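Local coordinates for protein inactive glucansucrase (Lactobacillus reuteri, PDB 5JBD) that is an inactive member of the glucansucrase group, glycoside hydrolase family 70, built around a TIM-barrel-type domain, at residues 297-302 with 813-818. Numbering follows the deposited sequence.
Sequences GQLMND and PDLFTT
Gln-298 reaches out from helix 291-304 and grips Asp-814 with its amide nitrogen: NE2 donates to OD2 of Asp-814 at 2.9 Å, meeting the anti side of the carboxylate, and more weakly to the Asp-814 backbone O. CG is anti to the backbone N (chi1 -171°) and the chain stays extended beyond it; the Gln-298 and Asp-814 side chains slide past each other in opposite directions, amide and carboxylate planes 36° apart. Its OE1 is held by a water that also donates to Leu-815 O, so both ends of the amide are tied to the 3-10 turn. One helical turn on, Asp-302 meets Asp-814 tip to tip, their carboxylate planes 83° apart; OD2 of Asp-302 lies 2.5 Å from OD2 of Asp-814, suggesting that one acid probably carries a proton. Leu-815 CD2 packs against CD of Gln-298 (3.9 Å) and OD2 of Asp-302 (3.6 Å), and Leu-815 CD1 touches CD1 of Leu-299, which also rests on Leu-256 and Leu-808. The Asp-814 backbone O also accepts from Thr-818 OG1 (2.8 Å) and from the backbone N of Thr-817 and Thr-818, fixing the turn. The contact joins the helix following barrel strand 279-282 to the loop after helix 805-811, a peripheral helix-loop packing on the family 70 TIM-barrel fold.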
loop_
_atom_site.group_PDB
_atom_site.type_symbol
_atom_site.label_atom_id
_atom_site.label_comp_id
_atom_site.label_asym_id
_atom_site.label_seq_id
_atom_site.Cartn_x
_atom_site.Cartn_y
_atom_site.Cartn_z
ATOM N N GLY A 297 -3.745 8.229 18.459
ATOM C CA GLY A 297 -4.621 7.925 19.589
ATOM C C GLY A 297 -4.821 9.116 20.512
ATOM O O GLY A 297 -5.940 9.385 20.961
ATOM N N GLN A 298 -3.744 9.854 20.767
ATOM C CA GLN A 298 -3.819 11.052 21.626
ATOM C C GLN A 298 -4.756 12.108 21.041
ATOM O O GLN A 298 -5.584 12.668 21.766
ATOM C CB GLN A 298 -2.433 11.635 21.854
ATOM C CG GLN A 298 -2.394 12.732 22.906
ATOM C CD GLN A 298 -1.040 13.405 23.007
ATOM O OE1 GLN A 298 -0.049 12.934 22.429
ATOM N NE2 GLN A 298 -0.987 14.521 23.752
ATOM N N LEU A 299 -4.630 12.363 19.737
ATOM C CA LEU A 299 -5.498 13.323 19.035
ATOM C C LEU A 299 -6.952 12.931 19.137
ATOM O O LEU A 299 -7.805 13.741 19.487
ATOM C CB LEU A 299 -5.124 13.443 17.547
ATOM C CG LEU A 299 -6.002 14.349 16.659
ATOM C CD1 LEU A 299 -5.914 15.801 17.112
ATOM C CD2 LEU A 299 -5.628 14.246 15.189
ATOM N N MET A 300 -7.237 11.684 18.790
ATOM C CA MET A 300 -8.615 11.215 18.770
ATOM C C MET A 300 -9.218 11.168 20.181
ATOM O O MET A 300 -10.399 11.460 20.344
ATOM C CB MET A 300 -8.709 9.893 18.005
ATOM C CG MET A 300 -8.433 10.118 16.506
ATOM S SD MET A 300 -8.405 8.626 15.524
ATOM C CE MET A 300 -10.144 8.229 15.631
ATOM N N ASN A 301 -8.401 10.890 21.194
ATOM C CA ASN A 301 -8.850 11.012 22.594
ATOM C C ASN A 301 -9.087 12.474 23.022
ATOM O O ASN A 301 -10.059 12.772 23.723
ATOM C CB ASN A 301 -7.886 10.319 23.573
ATOM C CG ASN A 301 -8.437 10.253 24.993
ATOM O OD1 ASN A 301 -9.613 9.947 25.203
ATOM N ND2 ASN A 301 -7.594 10.563 25.973
ATOM N N ASP A 302 -8.205 13.373 22.615
ATOM C CA ASP A 302 -8.415 14.814 22.867
ATOM C C ASP A 302 -9.708 15.332 22.243
ATOM O O ASP A 302 -10.463 16.070 22.881
ATOM C CB ASP A 302 -7.231 15.621 22.328
ATOM C CG ASP A 302 -6.007 15.518 23.204
ATOM O OD1 ASP A 302 -6.090 14.903 24.298
ATOM O OD2 ASP A 302 -4.954 16.052 22.782
ATOM N N PRO A 813 -3.223 21.717 23.611
ATOM C CA PRO A 813 -1.782 22.011 23.737
ATOM C C PRO A 813 -0.908 20.798 24.111
ATOM O O PRO A 813 0.276 20.765 23.756
ATOM C CB PRO A 813 -1.725 23.101 24.823
ATOM C CG PRO A 813 -3.030 23.007 25.551
ATOM C CD PRO A 813 -4.036 22.504 24.556
ATOM N N ASP A 814 -1.493 19.817 24.805
ATOM C CA ASP A 814 -0.802 18.549 25.147
ATOM C C ASP A 814 -0.185 17.811 23.939
ATOM O O ASP A 814 0.835 17.121 24.079
ATOM C CB ASP A 814 -1.745 17.604 25.921
ATOM C CG ASP A 814 -3.040 17.325 25.166
ATOM O OD1 ASP A 814 -3.938 18.193 25.160
ATOM O OD2 ASP A 814 -3.142 16.260 24.549
ATOM N N LEU A 815 -0.790 17.977 22.760
ATOM C CA LEU A 815 -0.261 17.397 21.529
ATOM C C LEU A 815 1.192 17.776 21.275
ATOM O O LEU A 815 1.948 16.979 20.709
ATOM C CB LEU A 815 -1.109 17.820 20.312
ATOM C CG LEU A 815 -2.531 17.259 20.233
ATOM C CD1 LEU A 815 -3.256 17.827 19.025
ATOM C CD2 LEU A 815 -2.511 15.744 20.190
ATOM N N PHE A 816 1.559 19.003 21.657
ATOM C CA PHE A 816 2.870 19.564 21.360
ATOM C C PHE A 816 3.746 19.757 22.601
ATOM O O PHE A 816 4.796 20.411 22.525
ATOM C CB PHE A 816 2.675 20.863 20.550
ATOM C CG PHE A 816 1.756 20.669 19.365
ATOM C CD1 PHE A 816 2.166 19.919 18.278
ATOM C CD2 PHE A 816 0.462 21.173 19.372
ATOM C CE1 PHE A 816 1.318 19.692 17.206
ATOM C CE2 PHE A 816 -0.388 20.956 18.297
ATOM C CZ PHE A 816 0.042 20.216 17.211
ATOM N N THR A 817 3.336 19.167 23.728
ATOM C CA THR A 817 4.225 19.029 24.901
ATOM C C THR A 817 4.511 17.572 25.305
ATOM O O THR A 817 5.475 17.323 26.007
ATOM C CB THR A 817 3.690 19.806 26.120
ATOM O OG1 THR A 817 2.384 19.341 26.464
ATOM C CG2 THR A 817 3.635 21.299 25.819
ATOM N N THR A 818 3.691 16.618 24.868
ATOM C CA THR A 818 3.937 15.205 25.155
ATOM C C THR A 818 5.162 14.732 24.398
ATOM O O THR A 818 5.199 14.804 23.165
ATOM C CB THR A 818 2.736 14.368 24.749
ATOM O OG1 THR A 818 1.610 14.806 25.512
ATOM C CG2 THR A 818 2.990 12.850 24.984
HETATM O O HOH W 1 1.885 14.220 20.839
#